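Side-chain contacts in La-related protein 7 homolog (Schizosaccharomyces pombe, PDB 6TZN), which binds telomerase RNA ter1 and promotes its assembly with the catalytic subunit trt1, as required to build the telomerase ribonucleoprotein: residues 49-54 with 113-118; 13-18 with 109-114. All blocks are in the same frame, centred on the assembly; numbering follows the deposited sequence.

Contact 1 of 2, residues 49-54 with 113-118; sequences YIDYRK and KNYWRM
A single hydrogen bond joins Asp-51 to Tyr-115: the phenol hydroxyl of Tyr-115 donates to the carboxylate, with OH 2.8 Å from Asp-51 OD2. The donor arrives on the syn side of OD2 but lies 32° out of the carboxylate plane. The two side chains approach from opposite directions, their flat groups only 13° apart in tilt, and the carboxylate oxygen sits at the ring's edge rather than over a face. OD2 therefore also comes within 3.1 Å of Tyr-115 CE2, beside the hydroxyl-bearing carbon. With CG of Tyr-115 anti to its own backbone N (chi1 176°), the ring extends from the helix toward the strand, placing its hydroxyl at Asp-51. On the strand, the backbone of Asp-51 is hydrogen-bonded to Ile-60, and the Tyr-115 side chain packs on Ile-60, Arg-62 and Leu-13. Trp-116, next in the helix, turns one face to Tyr-115, whose CD1 stands 3.8 Å above the centre of the indole plane, and itself stacks with Phe-8. An alanine in place of Asp-51 would probably leave the Tyr-115 hydroxyl without this acceptor and its ring less firmly fixed at that end. The arrangement is that of the C-terminal xRRM domain of Pof8, in which the last helix lies across the face of the sheet that binds RNA in a canonical RRM. Chemically it is a sparse surface link, burying 86 Å² between the segments, in which an anionic acceptor gives an aromatic side chain of the helix a polar tie to the edge strand.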
ATOM      1  N   TYR A  49      10.228   1.564  -0.798  1.00 19.04           N
ATOM      2  CA  TYR A  49      10.211   0.645  -1.925  1.00 18.48           C
ATOM      3  C   TYR A  49       8.810   0.101  -2.120  1.00 18.57           C
ATOM      4  O   TYR A  49       8.089  -0.168  -1.156  1.00 18.65           O
ATOM      5  CB  TYR A  49      11.212  -0.497  -1.725  1.00 18.87           C
ATOM      6  CG  TYR A  49      12.621   0.018  -1.573  1.00 19.10           C
ATOM      7  CD1 TYR A  49      13.237   0.711  -2.609  1.00 24.59           C
ATOM      8  CD2 TYR A  49      13.326  -0.152  -0.387  1.00 17.48           C
ATOM      9  CE1 TYR A  49      14.520   1.202  -2.484  1.00 24.99           C
ATOM     10  CE2 TYR A  49      14.626   0.324  -0.255  1.00 18.01           C
ATOM     11  CZ  TYR A  49      15.209   1.015  -1.305  1.00 21.43           C
ATOM     12  OH  TYR A  49      16.488   1.510  -1.200  1.00 20.22           O
ATOM     13  N   ILE A  50       8.426  -0.032  -3.379  1.00 18.54           N
ATOM     14  CA  ILE A  50       7.154  -0.605  -3.772  1.00 19.22           C
ATOM     15  C   ILE A  50       7.474  -1.825  -4.615  1.00 19.98           C
ATOM     16  O   ILE A  50       8.080  -1.701  -5.687  1.00 23.09           O
ATOM     17  CB  ILE A  50       6.314   0.409  -4.561  1.00 20.20           C
ATOM     18  CG1 ILE A  50       6.006   1.626  -3.680  1.00 22.00           C
ATOM     19  CG2 ILE A  50       5.041  -0.239  -5.099  1.00 22.33           C
ATOM     20  CD1 ILE A  50       5.334   2.760  -4.421  1.00 25.47           C
ATOM     21  N   ASP A  51       7.106  -3.003  -4.125  1.00 18.17           N
ATOM     22  CA  ASP A  51       7.288  -4.235  -4.884  1.00 20.44           C
ATOM     23  C   ASP A  51       5.977  -4.515  -5.606  1.00 19.46           C
ATOM     24  O   ASP A  51       4.965  -4.845  -4.976  1.00 19.46           O
ATOM     25  CB  ASP A  51       7.676  -5.394  -3.970  1.00 23.83           C
ATOM     26  CG  ASP A  51       8.997  -5.162  -3.227  1.00 30.27           C
ATOM     27  OD1 ASP A  51       9.779  -4.245  -3.576  1.00 29.98           O
ATOM     28  OD2 ASP A  51       9.258  -5.922  -2.278  1.00 31.66           O
ATOM     29  N   TYR A  52       5.979  -4.355  -6.926  1.00 19.64           N
ATOM     30  CA  TYR A  52       4.757  -4.501  -7.698  1.00 19.19           C
ATOM     31  C   TYR A  52       5.099  -5.042  -9.076  1.00 20.32           C
ATOM     32  O   TYR A  52       6.050  -4.577  -9.707  1.00 21.42           O
ATOM     33  CB  TYR A  52       4.007  -3.169  -7.843  1.00 19.86           C
ATOM     34  CG  TYR A  52       2.796  -3.310  -8.723  1.00 17.84           C
ATOM     35  CD1 TYR A  52       1.665  -3.989  -8.278  1.00 18.05           C
ATOM     36  CD2 TYR A  52       2.801  -2.824 -10.024  1.00 19.06           C
ATOM     37  CE1 TYR A  52       0.560  -4.154  -9.095  1.00 17.90           C
ATOM     38  CE2 TYR A  52       1.699  -2.979 -10.845  1.00 19.07           C
ATOM     39  CZ  TYR A  52       0.588  -3.644 -10.380  1.00 17.42           C
ATOM     40  OH  TYR A  52      -0.493  -3.823 -11.203  1.00 18.61           O
ATOM     41  N   ARG A  53       4.313  -6.015  -9.529  1.00 20.48           N
ATOM     42  CA  ARG A  53       4.459  -6.610 -10.851  1.00 20.77           C
ATOM     43  C   ARG A  53       3.220  -6.285 -11.666  1.00 21.92           C
ATOM     44  O   ARG A  53       2.097  -6.487 -11.195  1.00 20.60           O
ATOM     45  CB  ARG A  53       4.607  -8.129 -10.751  1.00 25.55           C
ATOM     46  CG  ARG A  53       4.862  -8.791 -12.089  1.00 31.27           C
ATOM     47  N   LYS A  54       3.423  -5.805 -12.893  1.00 25.52           N
ATOM     48  CA  LYS A  54       2.300  -5.446 -13.749  1.00 27.54           C
ATOM     49  C   LYS A  54       1.336  -6.618 -13.903  1.00 21.99           C
ATOM     50  O   LYS A  54       1.750  -7.780 -13.999  1.00 20.66           O
ATOM     51  CB  LYS A  54       2.812  -5.004 -15.120  1.00 33.94           C
ATOM     52  CG  LYS A  54       1.728  -4.473 -16.036  1.00 36.63           C
ATOM     53  CD  LYS A  54       2.311  -3.846 -17.292  1.00 37.55           C
ATOM     54  CE  LYS A  54       1.214  -3.381 -18.230  1.00 38.42           C
ATOM     55  NZ  LYS A  54       0.231  -2.523 -17.520  1.00 40.27           N
ATOM     56  N   LYS A 113       9.573 -12.647   7.722  1.00 25.36           N
ATOM     57  CA  LYS A 113      10.922 -13.199   7.696  1.00 26.48           C
ATOM     58  C   LYS A 113      11.325 -13.585   6.280  1.00 29.15           C
ATOM     59  O   LYS A 113      12.457 -13.326   5.853  1.00 29.60           O
ATOM     60  CB  LYS A 113      11.018 -14.404   8.634  1.00 28.18           C
ATOM     61  CG  LYS A 113      10.908 -14.045  10.109  1.00 31.34           C
ATOM     62  CD  LYS A 113      10.880 -15.300  10.976  1.00 40.71           C
ATOM     63  N   ASN A 114      10.398 -14.185   5.527  1.00 27.03           N
ATOM     64  CA  ASN A 114      10.721 -14.638   4.180  1.00 30.18           C
ATOM     65  C   ASN A 114      10.923 -13.477   3.216  1.00 28.72           C
ATOM     66  O   ASN A 114      11.729 -13.591   2.286  1.00 30.09           O
ATOM     67  CB  ASN A 114       9.649 -15.593   3.662  1.00 37.44           C
ATOM     68  CG  ASN A 114      10.203 -16.604   2.681  1.00 47.80           C
ATOM     69  OD1 ASN A 114      11.005 -17.464   3.048  1.00 54.45           O
ATOM     70  ND2 ASN A 114       9.780 -16.509   1.427  1.00 51.00           N
ATOM     71  N   TYR A 115      10.204 -12.364   3.405  1.00 26.31           N
ATOM     72  CA  TYR A 115      10.447 -11.186   2.576  1.00 24.90           C
ATOM     73  C   TYR A 115      11.904 -10.762   2.662  1.00 24.60           C
ATOM     74  O   TYR A 115      12.566 -10.541   1.640  1.00 24.16           O
ATOM     75  CB  TYR A 115       9.536 -10.033   3.008  1.00 22.07           C
ATOM     76  CG  TYR A 115       9.776  -8.730   2.256  1.00 20.31           C
ATOM     77  CD1 TYR A 115      10.796  -7.855   2.633  1.00 19.81           C
ATOM     78  CD2 TYR A 115       8.973  -8.375   1.180  1.00 21.42           C
ATOM     79  CE1 TYR A 115      11.016  -6.679   1.946  1.00 18.39           C
ATOM     80  CE2 TYR A 115       9.177  -7.193   0.494  1.00 21.64           C
ATOM     81  CZ  TYR A 115      10.198  -6.345   0.882  1.00 20.40           C
ATOM     82  OH  TYR A 115      10.403  -5.157   0.208  1.00 22.61           O
ATOM     83  N   TRP A 116      12.418 -10.636   3.885  1.00 23.31           N
ATOM     84  CA  TRP A 116      13.789 -10.186   4.067  1.00 22.42           C
ATOM     85  C   TRP A 116      14.789 -11.257   3.650  1.00 26.66           C
ATOM     86  O   TRP A 116      15.849 -10.927   3.107  1.00 28.50           O
ATOM     87  CB  TRP A 116      13.989  -9.711   5.510  1.00 22.23           C
ATOM     88  CG  TRP A 116      13.193  -8.471   5.796  1.00 21.64           C
ATOM     89  CD1 TRP A 116      12.035  -8.381   6.521  1.00 22.95           C
ATOM     90  CD2 TRP A 116      13.483  -7.143   5.338  1.00 20.12           C
ATOM     91  NE1 TRP A 116      11.588  -7.078   6.541  1.00 20.69           N
ATOM     92  CE2 TRP A 116      12.463  -6.299   5.828  1.00 19.59           C
ATOM     93  CE3 TRP A 116      14.506  -6.585   4.563  1.00 22.19           C
ATOM     94  CZ2 TRP A 116      12.437  -4.929   5.567  1.00 21.81           C
ATOM     95  CZ3 TRP A 116      14.481  -5.224   4.310  1.00 22.14           C
ATOM     96  CH2 TRP A 116      13.450  -4.412   4.808  1.00 20.08           C
ATOM     97  N   ARG A 117      14.465 -12.533   3.878  1.00 27.72           N
ATOM     98  CA  ARG A 117      15.324 -13.620   3.417  1.00 31.53           C
ATOM     99  C   ARG A 117      15.428 -13.631   1.897  1.00 30.95           C
ATOM    100  O   ARG A 117      16.524 -13.779   1.345  1.00 33.76           O
ATOM    101  CB  ARG A 117      14.787 -14.956   3.933  1.00 35.62           C
ATOM    102  CG  ARG A 117      15.557 -16.182   3.464  1.00 42.21           C
ATOM    103  CD  ARG A 117      14.877 -17.467   3.928  1.00 46.69           C
ATOM    104  NE  ARG A 117      14.717 -17.512   5.381  1.00 51.48           N
ATOM    105  CZ  ARG A 117      13.552 -17.400   6.014  1.00 53.70           C
ATOM    106  NH1 ARG A 117      12.430 -17.245   5.324  1.00 55.43           N
ATOM    107  NH2 ARG A 117      13.508 -17.451   7.339  1.00 54.59           N
ATOM    108  N   MET A 118      14.296 -13.473   1.202  1.00 32.29           N
ATOM    109  CA  MET A 118      14.320 -13.466  -0.258  1.00 34.50           C
ATOM    110  C   MET A 118      14.996 -12.218  -0.805  1.00 29.00           C
ATOM    111  O   MET A 118      15.673 -12.283  -1.838  1.00 31.08           O
ATOM    112  CB  MET A 118      12.903 -13.597  -0.814  1.00 41.74           C
ATOM    113  CG  MET A 118      12.303 -14.984  -0.648  1.00 49.18           C
ATOM    114  SD  MET A 118      13.203 -16.250  -1.567  1.00 57.72           S
ATOM    115  CE  MET A 118      14.256 -16.966  -0.302  1.00 57.44           C
TER

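Contact 2 of 2, residues 13-18 with 109-114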
ATOM      1  N   LEU A  13       6.452  -3.552   6.632  1.00 17.59           N
ATOM      2  CA  LEU A  13       5.898  -4.040   5.371  1.00 16.68           C
ATOM      3  C   LEU A  13       4.378  -4.057   5.418  1.00 16.71           C
ATOM      4  O   LEU A  13       3.789  -4.622   6.345  1.00 18.85           O
ATOM      5  CB  LEU A  13       6.384  -5.462   5.089  1.00 18.05           C
ATOM      6  CG  LEU A  13       7.883  -5.733   5.163  1.00 18.83           C
ATOM      7  CD1 LEU A  13       8.136  -7.220   4.955  1.00 20.61           C
ATOM      8  CD2 LEU A  13       8.632  -4.900   4.124  1.00 21.62           C
ATOM      9  N   THR A  14       3.740  -3.469   4.406  1.00 16.21           N
ATOM     10  CA  THR A  14       2.293  -3.557   4.251  1.00 16.29           C
ATOM     11  C   THR A  14       1.959  -4.129   2.883  1.00 16.52           C
ATOM     12  O   THR A  14       2.488  -3.674   1.864  1.00 18.04           O
ATOM     13  CB  THR A  14       1.589  -2.200   4.407  1.00 17.56           C
ATOM     14  OG1 THR A  14       1.977  -1.314   3.348  1.00 17.32           O
ATOM     15  CG2 THR A  14       1.901  -1.580   5.765  1.00 18.58           C
ATOM     16  N   ARG A  15       1.074  -5.112   2.857  1.00 16.88           N
ATOM     17  CA  ARG A  15       0.517  -5.588   1.604  1.00 17.42           C
ATOM     18  C   ARG A  15      -0.686  -4.725   1.265  1.00 16.81           C
ATOM     19  O   ARG A  15      -1.547  -4.491   2.119  1.00 19.29           O
ATOM     20  CB  ARG A  15       0.078  -7.042   1.739  1.00 20.99           C
ATOM     21  CG  ARG A  15      -0.695  -7.544   0.529  1.00 26.34           C
ATOM     22  CD  ARG A  15      -1.007  -9.017   0.645  1.00 32.78           C
ATOM     23  NE  ARG A  15       0.143  -9.820   0.253  1.00 41.32           N
ATOM     24  CZ  ARG A  15       0.912 -10.488   1.102  1.00 42.83           C
ATOM     25  NH1 ARG A  15       0.654 -10.455   2.404  1.00 43.68           N
ATOM     26  NH2 ARG A  15       1.939 -11.191   0.648  1.00 46.92           N
ATOM     27  N   ILE A  16      -0.727  -4.221   0.037  1.00 16.53           N
ATOM     28  CA  ILE A  16      -1.884  -3.504  -0.485  1.00 16.39           C
ATOM     29  C   ILE A  16      -2.611  -4.443  -1.430  1.00 16.57           C
ATOM     30  O   ILE A  16      -1.992  -5.008  -2.339  1.00 18.79           O
ATOM     31  CB  ILE A  16      -1.464  -2.222  -1.228  1.00 17.58           C
ATOM     32  CG1 ILE A  16      -0.474  -1.396  -0.400  1.00 20.39           C
ATOM     33  CG2 ILE A  16      -2.699  -1.418  -1.629  1.00 20.12           C
ATOM     34  CD1 ILE A  16      -1.038  -0.897   0.903  1.00 20.11           C
ATOM     35  N   LYS A  17      -3.906  -4.635  -1.210  1.00 16.04           N
ATOM     36  CA  LYS A  17      -4.714  -5.521  -2.035  1.00 16.03           C
ATOM     37  C   LYS A  17      -5.800  -4.744  -2.764  1.00 16.35           C
ATOM     38  O   LYS A  17      -6.263  -3.696  -2.299  1.00 16.83           O
ATOM     39  CB  LYS A  17      -5.378  -6.618  -1.195  1.00 19.53           C
ATOM     40  CG  LYS A  17      -4.381  -7.544  -0.526  1.00 23.94           C
ATOM     41  CD  LYS A  17      -5.055  -8.768   0.057  1.00 33.45           C
ATOM     42  CE  LYS A  17      -5.954  -8.411   1.220  1.00 39.65           C
ATOM     43  NZ  LYS A  17      -6.634  -9.626   1.745  1.00 44.02           N
ATOM     44  N   ASN A  18      -6.213  -5.297  -3.911  1.00 15.94           N
ATOM     45  CA  ASN A  18      -7.290  -4.765  -4.748  1.00 16.41           C
ATOM     46  C   ASN A  18      -6.886  -3.515  -5.522  1.00 15.86           C
ATOM     47  O   ASN A  18      -7.730  -2.681  -5.858  1.00 17.83           O
ATOM     48  CB  ASN A  18      -8.600  -4.594  -3.978  1.00 18.28           C
ATOM     49  CG  ASN A  18      -9.032  -5.880  -3.325  1.00 18.89           C
ATOM     50  OD1 ASN A  18      -9.028  -6.938  -3.960  1.00 21.33           O
ATOM     51  ND2 ASN A  18      -9.394  -5.808  -2.049  1.00 20.66           N
ATOM     52  N   GLY A 109       5.237 -12.253  11.097  1.00 29.51           N
ATOM     53  CA  GLY A 109       5.503 -13.675  11.233  1.00 32.29           C
ATOM     54  C   GLY A 109       6.459 -14.197  10.181  1.00 29.21           C
ATOM     55  O   GLY A 109       7.419 -13.526   9.778  1.00 28.80           O
ATOM     56  N   GLU A 110       6.187 -15.420   9.720  1.00 30.81           N
ATOM     57  CA  GLU A 110       7.088 -16.071   8.776  1.00 32.56           C
ATOM     58  C   GLU A 110       7.097 -15.380   7.421  1.00 31.98           C
ATOM     59  O   GLU A 110       8.133 -15.367   6.746  1.00 32.66           O
ATOM     60  CB  GLU A 110       6.731 -17.551   8.632  1.00 38.64           C
ATOM     61  CG  GLU A 110       7.181 -18.408   9.803  1.00 44.99           C
ATOM     62  CD  GLU A 110       8.677 -18.325  10.049  1.00 50.68           C
ATOM     63  OE1 GLU A 110       9.079 -18.178  11.223  1.00 54.21           O
ATOM     64  OE2 GLU A 110       9.451 -18.414   9.070  1.00 50.17           O
ATOM     65  N   GLU A 111       5.967 -14.803   7.001  1.00 29.44           N
ATOM     66  CA  GLU A 111       5.948 -14.109   5.718  1.00 28.74           C
ATOM     67  C   GLU A 111       6.873 -12.901   5.737  1.00 28.95           C
ATOM     68  O   GLU A 111       7.553 -12.615   4.744  1.00 28.22           O
ATOM     69  CB  GLU A 111       4.528 -13.701   5.332  1.00 29.04           C
ATOM     70  CG  GLU A 111       4.479 -13.034   3.973  1.00 51.32           C
ATOM     71  CD  GLU A 111       3.114 -12.495   3.622  1.00121.85           C
ATOM     72  OE1 GLU A 111       2.226 -12.472   4.502  1.00 57.74           O
ATOM     73  OE2 GLU A 111       2.934 -12.088   2.460  1.00112.93           O
ATOM     74  N   GLU A 112       6.912 -12.179   6.861  1.00 25.98           N
ATOM     75  CA  GLU A 112       7.847 -11.070   7.002  1.00 24.44           C
ATOM     76  C   GLU A 112       9.290 -11.565   6.993  1.00 24.91           C
ATOM     77  O   GLU A 112      10.153 -10.973   6.334  1.00 23.34           O
ATOM     78  CB  GLU A 112       7.540 -10.300   8.289  1.00 23.53           C
ATOM     79  CG  GLU A 112       8.492  -9.151   8.568  1.00 23.08           C
ATOM     80  CD  GLU A 112       8.184  -8.433   9.873  1.00 24.32           C
ATOM     81  OE1 GLU A 112       7.826  -9.110  10.861  1.00 26.24           O
ATOM     82  OE2 GLU A 112       8.294  -7.187   9.905  1.00 23.86           O
ATOM     83  N   LYS A 113       9.573 -12.647   7.722  1.00 25.36           N
ATOM     84  CA  LYS A 113      10.922 -13.199   7.696  1.00 26.48           C
ATOM     85  C   LYS A 113      11.325 -13.585   6.280  1.00 29.15           C
ATOM     86  O   LYS A 113      12.457 -13.326   5.853  1.00 29.60           O
ATOM     87  CB  LYS A 113      11.018 -14.404   8.634  1.00 28.18           C
ATOM     88  CG  LYS A 113      10.908 -14.045  10.109  1.00 31.34           C
ATOM     89  CD  LYS A 113      10.880 -15.300  10.976  1.00 40.71           C
ATOM     90  N   ASN A 114      10.398 -14.185   5.527  1.00 27.03           N
ATOM     91  CA  ASN A 114      10.721 -14.638   4.180  1.00 30.18           C
ATOM     92  C   ASN A 114      10.923 -13.477   3.216  1.00 28.72           C
ATOM     93  O   ASN A 114      11.729 -13.591   2.286  1.00 30.09           O
ATOM     94  CB  ASN A 114       9.649 -15.593   3.662  1.00 37.44           C
ATOM     95  CG  ASN A 114      10.203 -16.604   2.681  1.00 47.80           C
ATOM     96  OD1 ASN A 114      11.005 -17.464   3.048  1.00 54.45           O
ATOM     97  ND2 ASN A 114       9.780 -16.509   1.427  1.00 51.00           N
TER
HETATM   98  O   HOH W   1       6.300  -5.771   8.491  1.00 21.84           O
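The carboxylate of Glu-111 meets the guanidinium of Arg-15 at its edge, the two flat groups nearly coplanar at 21° although their side chains cross at about a right angle. Together they form a salt bridge. Its straighter hydrogen bond is long and weak, from Arg-15 NH1 to Glu-111 OE1 at 3.3 Å with an N-H...O angle of 168°; the modelled places of Arg-15 NH2 and Glu-111 OE2 are doubtful, and so is the finer geometry there. Glu-111 reaches across as an extended chain, whereas Arg-15 bends at chi3 (-81°), which swings its guanidinium toward the helix. Alongside, Leu-13 CD1 packs on the aliphatic part of Glu-112, 4.1 Å from CG. Water 1 accepts from Leu-13 N at 2.9 Å and, 2.8 Å from Glu-112 OE2, is placed to donate to it, though other acceptors compete for its protons. The same OE2 accepts from the backbone N of Asn-11, just before the strand. The first turn of the xRRM's C-terminal helix is thus fixed on inner strand 13-17 of the RRM sheet by charge, by aliphatic packing and by a buried carboxylate that accepts from the Asn-11 N-H and is bridged through water to that of Leu-13.

In the fold
From the N terminus, strand 13-17 comes first, followed by edge strand 47-51, and both are met by helix 109-119 near the C terminus. Contact 2 closes a loop of 90 intervening residues and contact 1 one of 58. Since 13-18 precedes 49-54 and 109-114 starts before 113-118, the two closures cross rather than nest, sharing Lys-113 and Asn-114. Their centres lie 8 Å apart, and Leu-13 CD1 touches Tyr-115 CG at 3.5 Å, joining them through packing. Successive turns of the helix thereby reach from strand 13-17 past strand 58-63 to strand 47-51, tying the C-terminal helix across the antiparallel sheet.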